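Local atomic coordinates of penicillin-binding protein A (Mycobacterium tuberculosis, PDB entry 3UN7), a protein that probably cross-links the peptidoglycan of the mycobacterial cell wall as a penicillin-binding D,D-transpeptidase and takes part in regulating cell length. Residues 19-25 with 43-47; 47-53 with 151-155; 103-109 with 337-343; 129-134 with 145-150; 320-325 with 425-429. All coordinates share one frame; numbering follows the deposited sequence.

In the fold
The five contacts trace a path from the N-terminal domain to the catalytic one. Contact 1 and contact 2 share Arg47 on strand 45-48, their centres about 16 Å apart. Contact 3 lies in the same mixed sheet, where Gln25 of contact 1 meets Asn104 and Val105 of contact 3 through probable hydrogen bonds. From contact 3, Ile109 packs on Ala145 and Leu146 of contact 4, a hairpin of the transpeptidase sheet. Contact 5 adds the neighbouring strand 425-431 and a helix over it, with centres of contacts 4 and 5 about 13 Å apart. There the side chain of Asn320 lies about 9 Å from that of Ser193, the probable acylated serine.

Contact 1: residues 19-25 with 43-47; sequences YSRQRGQ and FRFLR
Arg47 and Gly24 meet through a two-pronged hydrogen bond. The guanidinium reaches Gly24 O end-on with two nitrogens, NH1 at 2.8 Å and NH2 at 2.9 Å, so that one carbonyl oxygen takes both bonds close to the guanidinium plane. A bend at chi2 of Arg47 (62°) turns the group toward the 19-25 chain. Farther back, the backbone pairs once, Phe45 N donating to Tyr19 O at 3.0 Å.

Charge and aliphatic packing come together at Arg23. Its extended aliphatic chain crosses Arg47 at about a right angle, with CD over the centre of the Arg47 guanidinium, 3.5 Å above the plane. The two guanidinium planes stand 79° apart, and the like charges share Glu72 as a salt-bridge partner, which probably offsets their repulsion; Arg23 also pairs with Asp76.

Apolar contact centres on the Phe45 ring. Gln22 lies over one face, its CB 3.9 Å from the ring centroid in a CH-pi contact, while Tyr19 O and Ser20 O lie at the ring's edge. At the far end Tyr19 CB meets Phe43 CB at 3.6 Å.

The N-terminal loop thus runs along strand 45-48, the outermost strand of the mixed sheet within this chain. Strand 31-38 flanks the same region, where Ser36 OG bonds Arg47 NH1, Ser36 O bonds Gln22 NE2, and Phe45 touches Ala38.

Contact 2: residues 47-53 with 151-155; sequences RVYPNPE and SYDPN
Asn155 reads the backbone of Tyr49 at both ends of its amide: OD1 accepts from Tyr49 N at 3.0 Å, and ND2 donates to Tyr49 O at 2.8 Å along a nearly straight line (172°). Next to this pair the packing is close. Pro154 CB sits over the centre of one Tyr49 face, 3.6 Å from the centroid, in a CH-pi contact, while Pro154 CD meets Pro52 CB at 3.5 Å. The amide is also fixed from its own side, because Asp153 OD1 takes both Asn155 N, a capping bond for helix 154-157, and Asn155 ND2. With CG anti to the backbone N (chi1 179°), Asp153 brings that oxygen back over the start of the helix and against Pro52.

The ends are looser and hydrated. One water links Arg47 O with Asn155 OD1, and another joins Glu53 OE1 to Ser151 N. At the Glu53 end, Ser151 OG also donates directly to Glu53 O at 2.7 Å.

Joining the N-terminal, dimerisation-type part of the chain to the transpeptidase part, neutral groups make the bonds across the contact, while the Asp153 carboxylate bonds within its own segment. Directed hydrogen bonds and close packing hold the segments, with no salt bridge between them.

Contact 3: residues 103-109 with 337-343; sequences GNVDTTI and YLVGSLK
Asp106 faces both Gly340 and Ser341, and this classic beta bulge shifts the register of two antiparallel strands by one residue. In the mixed sheet, strand 104-107 lies between 26-28 and 339-343. Backbone bonds carry most of the pairing. Asn104 and Lys343 exchange two backbone hydrogen bonds; Asp106 N reaches Ser341 O at 3.0 Å. At the bulge Asp106 O accepts twice, from Gly340 N at 2.9 Å and more distantly from Ser341 N at 3.3 Å. Past it, Thr108 N donates to Leu338 O.

Apolar contacts gather on the face of Val105 and Leu342. Val105 CG2 lies beside Leu342 CD2, pointing the same way, and its other methyl, CG1, meets Val339 CG1 at 3.9 Å. Leu71 of helix 70-74 touches Val339, and Leu79 of helix 76-79 touches Val105. Past the bulge, Ile109 CD1 packs on Leu338 CD1.

Charge appears on the other face. The Lys343 chain bends at chi4 (-39°), bringing NZ to Ser341 OG at 3.0 Å. Its salt bridge with Asp106 OD2 is doubtful in geometry, because OD2 crowds the lysine end.

Chemically the ribbon is thus two-sided, aliphatic toward the short helices and polar across Asp106, Ser341 and Lys343.

Contact 4: residues 129-134 with 145-150; sequences CKGAVV and ALVSSP
Strands 131-134 and 145-149 run antiparallel, 172° between their directions and 4.6 Å apart at closest approach, as the two arms of a beta hairpin in the five-stranded antiparallel sheet of the transpeptidase domain. Gly131 with Ser149 and Val133 with Val147 are the hydrogen-bonded pairs, each exchanging two backbone bonds; at the backbone angles of Gly131 a CB would jam against the preceding carbonyl oxygen. Between them, Ala132 CA comes to 3.2 Å from Val147 O in a C-H...O contact.

The side chains fall on two faces. Val133 and Val147 share one, their CB atoms 3.9 Å apart, and Val133 continues onto Ile449 and Val453 of helix 446-458. On the other, Val134 and Leu146 lie side by side and point the same way, with Val134 CG2 4.0 Å from Leu146 CD1; there Val134 packs against Leu318 and Ala321 of helix 317-328. The sheet is therefore covered by helices on both faces.

At the open end of the hairpin Lys130 CG rests on Pro150 CD at 3.7 Å. Cys129, disulfide-bonded to Cys125, offers its carbonyl to Ser149. A chi1 of -176° swings the Ser149 hydroxyl away from its own N, and OG meets Cys129 O at 2.6 Å, in line with the carbonyl bond at 177°.

Contact 5: residues 320-325 with 425-429; sequences NAEIAA and VAVAV
Ala428 and Ala426 both direct their methyl groups at helix 317-328, and the helix answers with alanines of its own. At one end Ala428 CB stands 3.4 Å from Ala321 N and 3.7 Å from Ala321 CB, so the strand methyl presses on the helix backbone as well as on a side chain. Just over one turn on, Ala426 CB meets Ala325 CB at 3.8 Å and Ala325 CA at 3.7 Å, with Ala324 CB more distant at 4.3 Å. No hydrogen bond crosses here. Such small groups let the helix axis approach the strand to 6.7 Å, the two directions lying 149° apart.

Val427 points from the strand to the opposite face, where it packs on Val453 and Ile454 of helix 446-458. Of the Asn320 side chain, CB is what lies near Ala428, while its ND2 is hydrogen-bonded to Thr194 OG1, next in sequence to Ser193.

A helix laid on the central antiparallel sheet, with another helix behind, is the core arrangement of the penicillin-binding transpeptidase fold, shared with serine beta-lactamases.

Contact 1: residues 19-25 with 43-47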
# COMPACT_ATOMS: atom_id res chain seq x y z
N TYR A 19 -25.17 -11.45 19.18
CA TYR A 19 -24.39 -12.72 19.24
C TYR A 19 -25.37 -13.89 19.35
O TYR A 19 -24.98 -15.06 19.32
CB TYR A 19 -23.40 -12.68 20.42
CG TYR A 19 -21.92 -12.53 20.06
CD1 TYR A 19 -21.28 -11.28 20.07
CD2 TYR A 19 -21.16 -13.64 19.74
CE1 TYR A 19 -19.90 -11.17 19.75
CE2 TYR A 19 -19.80 -13.53 19.41
CZ TYR A 19 -19.17 -12.32 19.42
OH TYR A 19 -17.81 -12.29 19.10
N SER A 20 -26.65 -13.53 19.44
CA SER A 20 -27.80 -14.44 19.42
C SER A 20 -28.15 -14.92 18.00
O SER A 20 -28.77 -15.98 17.83
CB SER A 20 -29.01 -13.69 19.97
OG SER A 20 -29.05 -12.36 19.45
N ARG A 21 -27.78 -14.11 17.01
CA ARG A 21 -28.13 -14.32 15.60
C ARG A 21 -26.88 -14.54 14.74
O ARG A 21 -25.79 -14.07 15.10
CB ARG A 21 -28.92 -13.11 15.07
CG ARG A 21 -30.28 -12.90 15.74
CD ARG A 21 -30.91 -11.59 15.28
NE ARG A 21 -30.86 -10.56 16.32
CZ ARG A 21 -29.92 -9.63 16.44
NH1 ARG A 21 -28.91 -9.57 15.58
NH2 ARG A 21 -30.00 -8.75 17.43
N GLN A 22 -27.05 -15.26 13.63
CA GLN A 22 -25.92 -15.63 12.79
C GLN A 22 -25.39 -14.47 11.95
O GLN A 22 -26.01 -14.06 10.97
CB GLN A 22 -26.23 -16.83 11.89
CG GLN A 22 -24.97 -17.33 11.16
CD GLN A 22 -25.13 -18.68 10.48
OE1 GLN A 22 -26.22 -19.04 10.02
NE2 GLN A 22 -24.05 -19.45 10.43
N ARG A 23 -24.23 -13.96 12.35
CA ARG A 23 -23.54 -12.89 11.64
C ARG A 23 -23.11 -13.41 10.27
O ARG A 23 -22.79 -14.59 10.12
CB ARG A 23 -22.32 -12.46 12.44
CG ARG A 23 -21.53 -11.30 11.86
CD ARG A 23 -20.50 -10.84 12.88
NE ARG A 23 -19.73 -9.69 12.43
CZ ARG A 23 -20.12 -8.43 12.53
NH1 ARG A 23 -21.31 -8.14 13.07
NH2 ARG A 23 -19.32 -7.47 12.10
N GLY A 24 -23.13 -12.55 9.27
CA GLY A 24 -22.81 -12.95 7.91
C GLY A 24 -21.32 -13.07 7.68
O GLY A 24 -20.52 -12.82 8.59
N GLN A 25 -20.96 -13.43 6.45
CA GLN A 25 -19.59 -13.79 6.09
C GLN A 25 -18.85 -12.66 5.39
O GLN A 25 -19.45 -11.86 4.66
CB GLN A 25 -19.59 -14.98 5.12
CG GLN A 25 -20.41 -16.18 5.57
CD GLN A 25 -20.60 -17.21 4.48
OE1 GLN A 25 -20.56 -16.89 3.28
NE2 GLN A 25 -20.81 -18.45 4.87
N PHE A 43 -23.50 -16.43 24.62
CA PHE A 43 -23.52 -15.79 23.32
C PHE A 43 -23.31 -16.92 22.32
O PHE A 43 -22.24 -17.53 22.27
CB PHE A 43 -22.40 -14.76 23.24
CG PHE A 43 -22.42 -13.76 24.35
CD1 PHE A 43 -21.60 -13.91 25.46
CD2 PHE A 43 -23.25 -12.65 24.27
CE1 PHE A 43 -21.61 -12.96 26.50
CE2 PHE A 43 -23.28 -11.69 25.30
CZ PHE A 43 -22.45 -11.85 26.42
N ARG A 44 -24.34 -17.21 21.55
CA ARG A 44 -24.40 -18.45 20.79
C ARG A 44 -23.38 -18.53 19.66
O ARG A 44 -22.74 -19.57 19.43
CB ARG A 44 -25.79 -18.60 20.20
CG ARG A 44 -25.89 -19.72 19.20
CD ARG A 44 -26.49 -20.95 19.85
NE ARG A 44 -26.57 -22.03 18.89
CZ ARG A 44 -27.46 -22.07 17.90
NH1 ARG A 44 -27.45 -23.11 17.08
NH2 ARG A 44 -28.35 -21.10 17.73
N PHE A 45 -23.25 -17.43 18.92
CA PHE A 45 -22.45 -17.46 17.71
C PHE A 45 -20.99 -17.09 17.95
O PHE A 45 -20.67 -16.01 18.48
CB PHE A 45 -23.14 -16.66 16.58
CG PHE A 45 -24.26 -17.43 15.94
CD1 PHE A 45 -25.57 -17.28 16.38
CD2 PHE A 45 -23.99 -18.36 14.94
CE1 PHE A 45 -26.61 -18.03 15.81
CE2 PHE A 45 -25.02 -19.10 14.37
CZ PHE A 45 -26.32 -18.94 14.81
N LEU A 46 -20.09 -18.01 17.62
CA LEU A 46 -18.67 -17.71 17.75
C LEU A 46 -18.08 -17.30 16.40
O LEU A 46 -18.29 -17.98 15.40
CB LEU A 46 -17.89 -18.90 18.33
CG LEU A 46 -16.36 -18.75 18.37
CD1 LEU A 46 -15.95 -17.82 19.51
CD2 LEU A 46 -15.70 -20.12 18.52
N ARG A 47 -17.34 -16.19 16.39
CA ARG A 47 -16.72 -15.69 15.16
C ARG A 47 -15.44 -16.45 14.92
O ARG A 47 -14.63 -16.61 15.85
CB ARG A 47 -16.41 -14.19 15.29
CG ARG A 47 -16.20 -13.46 13.98
CD ARG A 47 -17.45 -13.50 13.12
NE ARG A 47 -17.40 -12.64 11.95
CZ ARG A 47 -18.24 -12.74 10.91
NH1 ARG A 47 -19.17 -13.69 10.90
NH2 ARG A 47 -18.16 -11.88 9.89

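Contact 2: residues 47-53 with 151-155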
# COMPACT_ATOMS: atom_id res chain seq x y z
N ARG A 47 -17.34 -16.19 16.39
CA ARG A 47 -16.72 -15.69 15.16
C ARG A 47 -15.44 -16.45 14.92
O ARG A 47 -14.63 -16.61 15.85
CB ARG A 47 -16.41 -14.19 15.29
CG ARG A 47 -16.20 -13.46 13.98
CD ARG A 47 -17.45 -13.50 13.12
NE ARG A 47 -17.40 -12.64 11.95
CZ ARG A 47 -18.24 -12.74 10.91
NH1 ARG A 47 -19.17 -13.69 10.90
NH2 ARG A 47 -18.16 -11.88 9.89
N VAL A 48 -15.24 -16.89 13.67
CA VAL A 48 -14.08 -17.70 13.30
C VAL A 48 -13.34 -17.07 12.12
O VAL A 48 -13.97 -16.61 11.16
CB VAL A 48 -14.49 -19.16 12.97
CG1 VAL A 48 -13.27 -20.01 12.58
CG2 VAL A 48 -15.18 -19.79 14.17
N TYR A 49 -12.01 -17.04 12.20
CA TYR A 49 -11.15 -16.47 11.16
C TYR A 49 -10.22 -17.59 10.74
O TYR A 49 -9.25 -17.86 11.44
CB TYR A 49 -10.33 -15.28 11.73
CG TYR A 49 -11.23 -14.19 12.27
CD1 TYR A 49 -11.67 -14.20 13.59
CD2 TYR A 49 -11.68 -13.16 11.44
CE1 TYR A 49 -12.51 -13.20 14.09
CE2 TYR A 49 -12.55 -12.17 11.91
CZ TYR A 49 -12.95 -12.20 13.23
OH TYR A 49 -13.78 -11.20 13.69
N PRO A 50 -10.54 -18.27 9.62
CA PRO A 50 -9.79 -19.50 9.26
C PRO A 50 -8.37 -19.30 8.71
O PRO A 50 -7.60 -20.26 8.71
CB PRO A 50 -10.70 -20.17 8.21
CG PRO A 50 -11.41 -19.05 7.56
CD PRO A 50 -11.64 -18.00 8.67
N ASN A 51 -8.02 -18.09 8.25
CA ASN A 51 -6.63 -17.81 7.90
C ASN A 51 -6.26 -16.48 8.55
O ASN A 51 -6.04 -15.46 7.87
CB ASN A 51 -6.43 -17.79 6.37
CG ASN A 51 -4.98 -17.94 5.96
OD1 ASN A 51 -4.07 -17.90 6.80
ND2 ASN A 51 -4.75 -18.14 4.66
N PRO A 52 -6.17 -16.48 9.90
CA PRO A 52 -6.40 -15.26 10.68
C PRO A 52 -5.34 -14.17 10.51
O PRO A 52 -5.70 -13.02 10.26
CB PRO A 52 -6.47 -15.76 12.13
CG PRO A 52 -5.71 -17.06 12.13
CD PRO A 52 -5.79 -17.63 10.75
N GLU A 53 -4.06 -14.50 10.64
CA GLU A 53 -3.00 -13.47 10.57
C GLU A 53 -2.93 -12.85 9.17
O GLU A 53 -2.78 -11.62 9.01
CB GLU A 53 -1.62 -14.02 10.98
CG GLU A 53 -1.56 -14.52 12.43
CD GLU A 53 -0.14 -14.78 12.93
OE1 GLU A 53 0.83 -14.51 12.19
OE2 GLU A 53 -0.00 -15.27 14.07
N SER A 151 1.41 -9.62 11.96
CA SER A 151 -0.04 -9.52 12.12
C SER A 151 -0.42 -10.23 13.41
O SER A 151 0.46 -10.56 14.21
CB SER A 151 -0.75 -10.12 10.91
OG SER A 151 -2.11 -9.75 10.87
N TYR A 152 -1.71 -10.45 13.63
CA TYR A 152 -2.19 -11.04 14.87
C TYR A 152 -3.34 -11.98 14.54
O TYR A 152 -3.85 -11.97 13.41
CB TYR A 152 -2.68 -9.95 15.83
CG TYR A 152 -3.93 -9.27 15.36
CD1 TYR A 152 -5.18 -9.65 15.88
CD2 TYR A 152 -3.89 -8.29 14.37
CE1 TYR A 152 -6.35 -9.06 15.41
CE2 TYR A 152 -5.06 -7.69 13.92
CZ TYR A 152 -6.28 -8.09 14.44
OH TYR A 152 -7.43 -7.48 13.99
N ASP A 153 -3.78 -12.74 15.52
CA ASP A 153 -4.86 -13.71 15.30
C ASP A 153 -6.19 -13.16 15.86
O ASP A 153 -6.40 -13.16 17.06
CB ASP A 153 -4.47 -15.03 15.97
CG ASP A 153 -5.52 -16.10 15.83
OD1 ASP A 153 -6.57 -15.85 15.21
OD2 ASP A 153 -5.28 -17.21 16.35
N PRO A 154 -7.10 -12.69 14.97
CA PRO A 154 -8.40 -12.20 15.46
C PRO A 154 -9.22 -13.22 16.23
O PRO A 154 -10.12 -12.83 16.95
CB PRO A 154 -9.13 -11.79 14.17
CG PRO A 154 -8.00 -11.45 13.22
CD PRO A 154 -7.00 -12.54 13.51
N ASN A 155 -8.89 -14.51 16.11
CA ASN A 155 -9.59 -15.55 16.89
C ASN A 155 -9.43 -15.34 18.38
O ASN A 155 -10.32 -15.69 19.16
CB ASN A 155 -9.13 -16.96 16.51
CG ASN A 155 -9.58 -17.35 15.12
OD1 ASN A 155 -10.78 -17.51 14.88
ND2 ASN A 155 -8.63 -17.46 14.18
O HOH W 1 -12.73 -18.16 16.74
O HOH W 2 2.88 -12.10 12.52

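Contact 3: residues 103-109 with 337-343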
# COMPACT_ATOMS: atom_id res chain seq x y z
N GLY A 103 -26.13 -10.39 6.36
CA GLY A 103 -25.75 -10.41 4.96
C GLY A 103 -24.27 -10.68 4.80
O GLY A 103 -23.56 -10.83 5.79
N ASN A 104 -23.81 -10.74 3.55
CA ASN A 104 -22.43 -11.08 3.23
C ASN A 104 -21.69 -9.93 2.59
O ASN A 104 -22.27 -9.14 1.84
CB ASN A 104 -22.38 -12.26 2.25
CG ASN A 104 -22.31 -13.61 2.95
OD1 ASN A 104 -22.74 -13.76 4.10
ND2 ASN A 104 -21.74 -14.60 2.24
N VAL A 105 -20.39 -9.87 2.86
CA VAL A 105 -19.51 -8.87 2.28
C VAL A 105 -18.49 -9.59 1.41
O VAL A 105 -17.67 -10.35 1.90
CB VAL A 105 -18.76 -8.09 3.37
CG1 VAL A 105 -17.68 -7.16 2.74
CG2 VAL A 105 -19.74 -7.33 4.25
N ASP A 106 -18.55 -9.31 0.12
CA ASP A 106 -17.66 -9.89 -0.87
C ASP A 106 -16.54 -8.89 -1.19
O ASP A 106 -16.77 -7.91 -1.89
CB ASP A 106 -18.45 -10.22 -2.13
CG ASP A 106 -19.34 -11.44 -1.96
OD1 ASP A 106 -19.38 -12.04 -0.84
OD2 ASP A 106 -20.01 -11.83 -2.95
N THR A 107 -15.35 -9.12 -0.65
CA THR A 107 -14.22 -8.21 -0.87
C THR A 107 -13.59 -8.38 -2.25
O THR A 107 -13.88 -9.33 -2.98
CB THR A 107 -13.10 -8.36 0.22
OG1 THR A 107 -12.39 -9.58 0.01
CG2 THR A 107 -13.70 -8.37 1.61
N THR A 108 -12.72 -7.45 -2.60
CA THR A 108 -12.01 -7.48 -3.87
C THR A 108 -10.71 -8.27 -3.77
O THR A 108 -9.98 -8.37 -4.76
CB THR A 108 -11.61 -6.06 -4.30
OG1 THR A 108 -10.96 -5.39 -3.20
CG2 THR A 108 -12.82 -5.26 -4.71
N ILE A 109 -10.39 -8.79 -2.58
CA ILE A 109 -9.10 -9.44 -2.33
C ILE A 109 -9.00 -10.72 -3.15
O ILE A 109 -9.95 -11.50 -3.20
CB ILE A 109 -8.91 -9.78 -0.81
CG1 ILE A 109 -8.86 -8.50 0.04
CG2 ILE A 109 -7.64 -10.63 -0.56
CD1 ILE A 109 -7.61 -7.65 -0.15
N TYR A 337 -10.95 0.48 -3.88
CA TYR A 337 -12.01 -0.06 -3.06
C TYR A 337 -11.72 -1.50 -2.71
O TYR A 337 -11.08 -2.20 -3.50
CB TYR A 337 -13.37 0.08 -3.75
CG TYR A 337 -13.57 -0.70 -5.04
CD1 TYR A 337 -14.29 -1.90 -5.04
CD2 TYR A 337 -13.12 -0.19 -6.27
CE1 TYR A 337 -14.52 -2.60 -6.22
CE2 TYR A 337 -13.34 -0.90 -7.45
CZ TYR A 337 -14.04 -2.10 -7.41
OH TYR A 337 -14.28 -2.82 -8.56
N LEU A 338 -12.24 -1.92 -1.54
CA LEU A 338 -12.00 -3.23 -0.96
C LEU A 338 -13.24 -4.10 -1.00
O LEU A 338 -13.16 -5.32 -0.86
CB LEU A 338 -11.59 -3.06 0.51
CG LEU A 338 -11.20 -4.27 1.35
CD1 LEU A 338 -10.06 -5.00 0.65
CD2 LEU A 338 -10.74 -3.77 2.75
N VAL A 339 -14.41 -3.47 -1.13
CA VAL A 339 -15.67 -4.20 -1.12
C VAL A 339 -16.31 -4.17 -2.51
O VAL A 339 -16.71 -3.12 -2.98
CB VAL A 339 -16.63 -3.70 -0.03
CG1 VAL A 339 -17.98 -4.49 -0.08
CG2 VAL A 339 -15.99 -3.90 1.36
N GLY A 340 -16.40 -5.34 -3.14
CA GLY A 340 -16.99 -5.44 -4.48
C GLY A 340 -18.51 -5.50 -4.47
O GLY A 340 -19.17 -4.93 -5.33
N SER A 341 -19.06 -6.22 -3.50
CA SER A 341 -20.51 -6.29 -3.38
C SER A 341 -20.99 -6.69 -1.99
O SER A 341 -20.26 -7.29 -1.21
CB SER A 341 -21.12 -7.21 -4.45
OG SER A 341 -20.63 -8.53 -4.36
N LEU A 342 -22.22 -6.29 -1.69
CA LEU A 342 -22.92 -6.66 -0.48
C LEU A 342 -24.11 -7.49 -0.91
O LEU A 342 -24.78 -7.16 -1.88
CB LEU A 342 -23.41 -5.40 0.26
CG LEU A 342 -22.33 -4.38 0.69
CD1 LEU A 342 -23.00 -3.12 1.23
CD2 LEU A 342 -21.40 -5.02 1.73
N LYS A 343 -24.38 -8.56 -0.16
CA LYS A 343 -25.49 -9.47 -0.46
C LYS A 343 -26.30 -9.73 0.80
O LYS A 343 -25.81 -9.55 1.91
CB LYS A 343 -24.96 -10.82 -0.97
CG LYS A 343 -24.14 -10.77 -2.24
CD LYS A 343 -23.66 -12.17 -2.60
CE LYS A 343 -22.33 -12.17 -3.35
NZ LYS A 343 -22.12 -11.10 -4.37

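Contact 4: residues 129-134 with 145-150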
# COMPACT_ATOMS: atom_id res chain seq x y z
N CYS A 129 9.53 -10.34 7.66
CA CYS A 129 9.69 -8.90 7.45
C CYS A 129 8.62 -8.10 8.18
O CYS A 129 7.49 -8.54 8.27
CB CYS A 129 9.59 -8.56 5.96
SG CYS A 129 10.88 -9.27 4.91
N LYS A 130 8.97 -6.92 8.69
CA LYS A 130 7.99 -5.97 9.17
C LYS A 130 7.68 -5.02 8.03
O LYS A 130 8.58 -4.60 7.31
CB LYS A 130 8.53 -5.20 10.37
CG LYS A 130 7.51 -4.27 11.04
CD LYS A 130 8.18 -3.34 12.05
CE LYS A 130 8.61 -4.07 13.30
NZ LYS A 130 9.45 -3.18 14.15
N GLY A 131 6.41 -4.70 7.83
CA GLY A 131 6.04 -3.77 6.75
C GLY A 131 4.69 -4.08 6.16
O GLY A 131 3.78 -4.53 6.89
N ALA A 132 4.55 -3.84 4.86
CA ALA A 132 3.26 -3.98 4.18
C ALA A 132 3.41 -4.30 2.71
O ALA A 132 4.45 -4.02 2.09
CB ALA A 132 2.39 -2.72 4.39
N VAL A 133 2.37 -4.93 2.16
CA VAL A 133 2.26 -5.16 0.73
C VAL A 133 0.85 -4.78 0.28
O VAL A 133 -0.14 -5.15 0.91
CB VAL A 133 2.53 -6.64 0.35
CG1 VAL A 133 2.29 -6.87 -1.15
CG2 VAL A 133 3.95 -7.07 0.74
N VAL A 134 0.77 -4.04 -0.82
CA VAL A 134 -0.52 -3.67 -1.38
C VAL A 134 -0.49 -4.02 -2.85
O VAL A 134 0.52 -3.76 -3.54
CB VAL A 134 -0.82 -2.14 -1.24
CG1 VAL A 134 -2.13 -1.78 -1.95
CG2 VAL A 134 -0.91 -1.74 0.23
N ALA A 145 -4.76 -7.06 -2.72
CA ALA A 145 -4.09 -7.54 -1.53
C ALA A 145 -3.83 -6.36 -0.64
O ALA A 145 -3.54 -5.25 -1.11
CB ALA A 145 -2.76 -8.25 -1.88
N LEU A 146 -3.95 -6.62 0.66
CA LEU A 146 -3.69 -5.65 1.70
C LEU A 146 -3.02 -6.45 2.81
O LEU A 146 -3.69 -7.09 3.60
CB LEU A 146 -5.00 -5.03 2.17
CG LEU A 146 -4.95 -3.68 2.88
CD1 LEU A 146 -4.49 -2.57 1.93
CD2 LEU A 146 -6.35 -3.36 3.46
N VAL A 147 -1.70 -6.46 2.80
CA VAL A 147 -0.90 -7.28 3.71
C VAL A 147 -0.15 -6.40 4.70
O VAL A 147 0.42 -5.39 4.32
CB VAL A 147 0.09 -8.19 2.95
CG1 VAL A 147 0.96 -8.98 3.92
CG2 VAL A 147 -0.68 -9.17 2.05
N SER A 148 -0.18 -6.79 5.97
CA SER A 148 0.60 -6.09 7.00
C SER A 148 1.34 -7.14 7.82
O SER A 148 0.83 -8.24 8.03
CB SER A 148 -0.32 -5.22 7.88
OG SER A 148 0.44 -4.34 8.70
N SER A 149 2.56 -6.81 8.26
CA SER A 149 3.40 -7.77 8.97
C SER A 149 4.23 -7.01 10.02
O SER A 149 4.74 -5.92 9.74
CB SER A 149 4.30 -8.50 7.97
OG SER A 149 5.09 -9.51 8.58
N PRO A 150 4.31 -7.53 11.26
CA PRO A 150 3.68 -8.74 11.78
C PRO A 150 2.16 -8.53 11.84
O PRO A 150 1.70 -7.40 11.75
CB PRO A 150 4.26 -8.88 13.20
CG PRO A 150 4.63 -7.47 13.59
CD PRO A 150 5.12 -6.85 12.30

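Contact 5: residues 320-325 with 425-429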
# COMPACT_ATOMS: atom_id res chain seq x y z
N ASN A 320 1.55 4.73 -2.13
CA ASN A 320 2.63 4.41 -3.06
C ASN A 320 2.18 3.41 -4.14
O ASN A 320 2.55 3.57 -5.30
CB ASN A 320 3.92 3.97 -2.34
CG ASN A 320 5.17 4.74 -2.82
OD1 ASN A 320 5.13 5.49 -3.79
ND2 ASN A 320 6.29 4.54 -2.13
N ALA A 321 1.38 2.40 -3.79
CA ALA A 321 0.78 1.50 -4.80
C ALA A 321 -0.08 2.29 -5.78
O ALA A 321 -0.09 1.99 -6.98
CB ALA A 321 -0.07 0.38 -4.15
N GLU A 322 -0.79 3.28 -5.26
CA GLU A 322 -1.69 4.14 -6.05
C GLU A 322 -0.93 4.99 -7.09
O GLU A 322 -1.41 5.18 -8.22
CB GLU A 322 -2.49 5.06 -5.11
CG GLU A 322 -4.01 4.99 -5.29
CD GLU A 322 -4.79 5.74 -4.20
OE1 GLU A 322 -4.52 5.49 -3.00
OE2 GLU A 322 -5.67 6.58 -4.53
N ILE A 323 0.24 5.51 -6.72
CA ILE A 323 1.11 6.22 -7.69
C ILE A 323 1.45 5.29 -8.85
O ILE A 323 1.29 5.65 -10.02
CB ILE A 323 2.39 6.76 -7.03
CG1 ILE A 323 2.05 7.91 -6.08
CG2 ILE A 323 3.40 7.27 -8.08
CD1 ILE A 323 3.12 8.18 -5.04
N ALA A 324 1.89 4.07 -8.52
CA ALA A 324 2.21 3.08 -9.54
C ALA A 324 0.96 2.71 -10.38
O ALA A 324 1.05 2.60 -11.61
CB ALA A 324 2.84 1.83 -8.88
N ALA A 325 -0.19 2.53 -9.72
CA ALA A 325 -1.46 2.19 -10.40
C ALA A 325 -1.91 3.32 -11.34
O ALA A 325 -2.40 3.07 -12.44
CB ALA A 325 -2.55 1.90 -9.37
N VAL A 425 -1.92 -5.30 -12.68
CA VAL A 425 -1.64 -5.25 -11.26
C VAL A 425 -0.59 -4.16 -11.00
O VAL A 425 0.30 -3.93 -11.82
CB VAL A 425 -1.21 -6.65 -10.73
CG1 VAL A 425 0.06 -7.17 -11.45
CG2 VAL A 425 -1.07 -6.67 -9.20
N ALA A 426 -0.74 -3.49 -9.88
CA ALA A 426 0.26 -2.55 -9.39
C ALA A 426 0.52 -2.92 -7.94
O ALA A 426 -0.41 -3.32 -7.24
CB ALA A 426 -0.26 -1.16 -9.49
N VAL A 427 1.76 -2.80 -7.48
CA VAL A 427 2.12 -3.22 -6.13
C VAL A 427 2.96 -2.18 -5.42
O VAL A 427 3.65 -1.37 -6.07
CB VAL A 427 2.85 -4.60 -6.08
CG1 VAL A 427 2.00 -5.69 -6.73
CG2 VAL A 427 4.27 -4.54 -6.76
N ALA A 428 2.88 -2.17 -4.10
CA ALA A 428 3.86 -1.48 -3.27
C ALA A 428 4.28 -2.42 -2.18
O ALA A 428 3.43 -3.05 -1.53
CB ALA A 428 3.31 -0.22 -2.67
N VAL A 429 5.59 -2.52 -1.99
CA VAL A 429 6.16 -3.31 -0.90
C VAL A 429 6.94 -2.34 -0.05
O VAL A 429 7.78 -1.58 -0.56
CB VAL A 429 7.11 -4.40 -1.43
CG1 VAL A 429 7.76 -5.18 -0.28
CG2 VAL A 429 6.38 -5.31 -2.38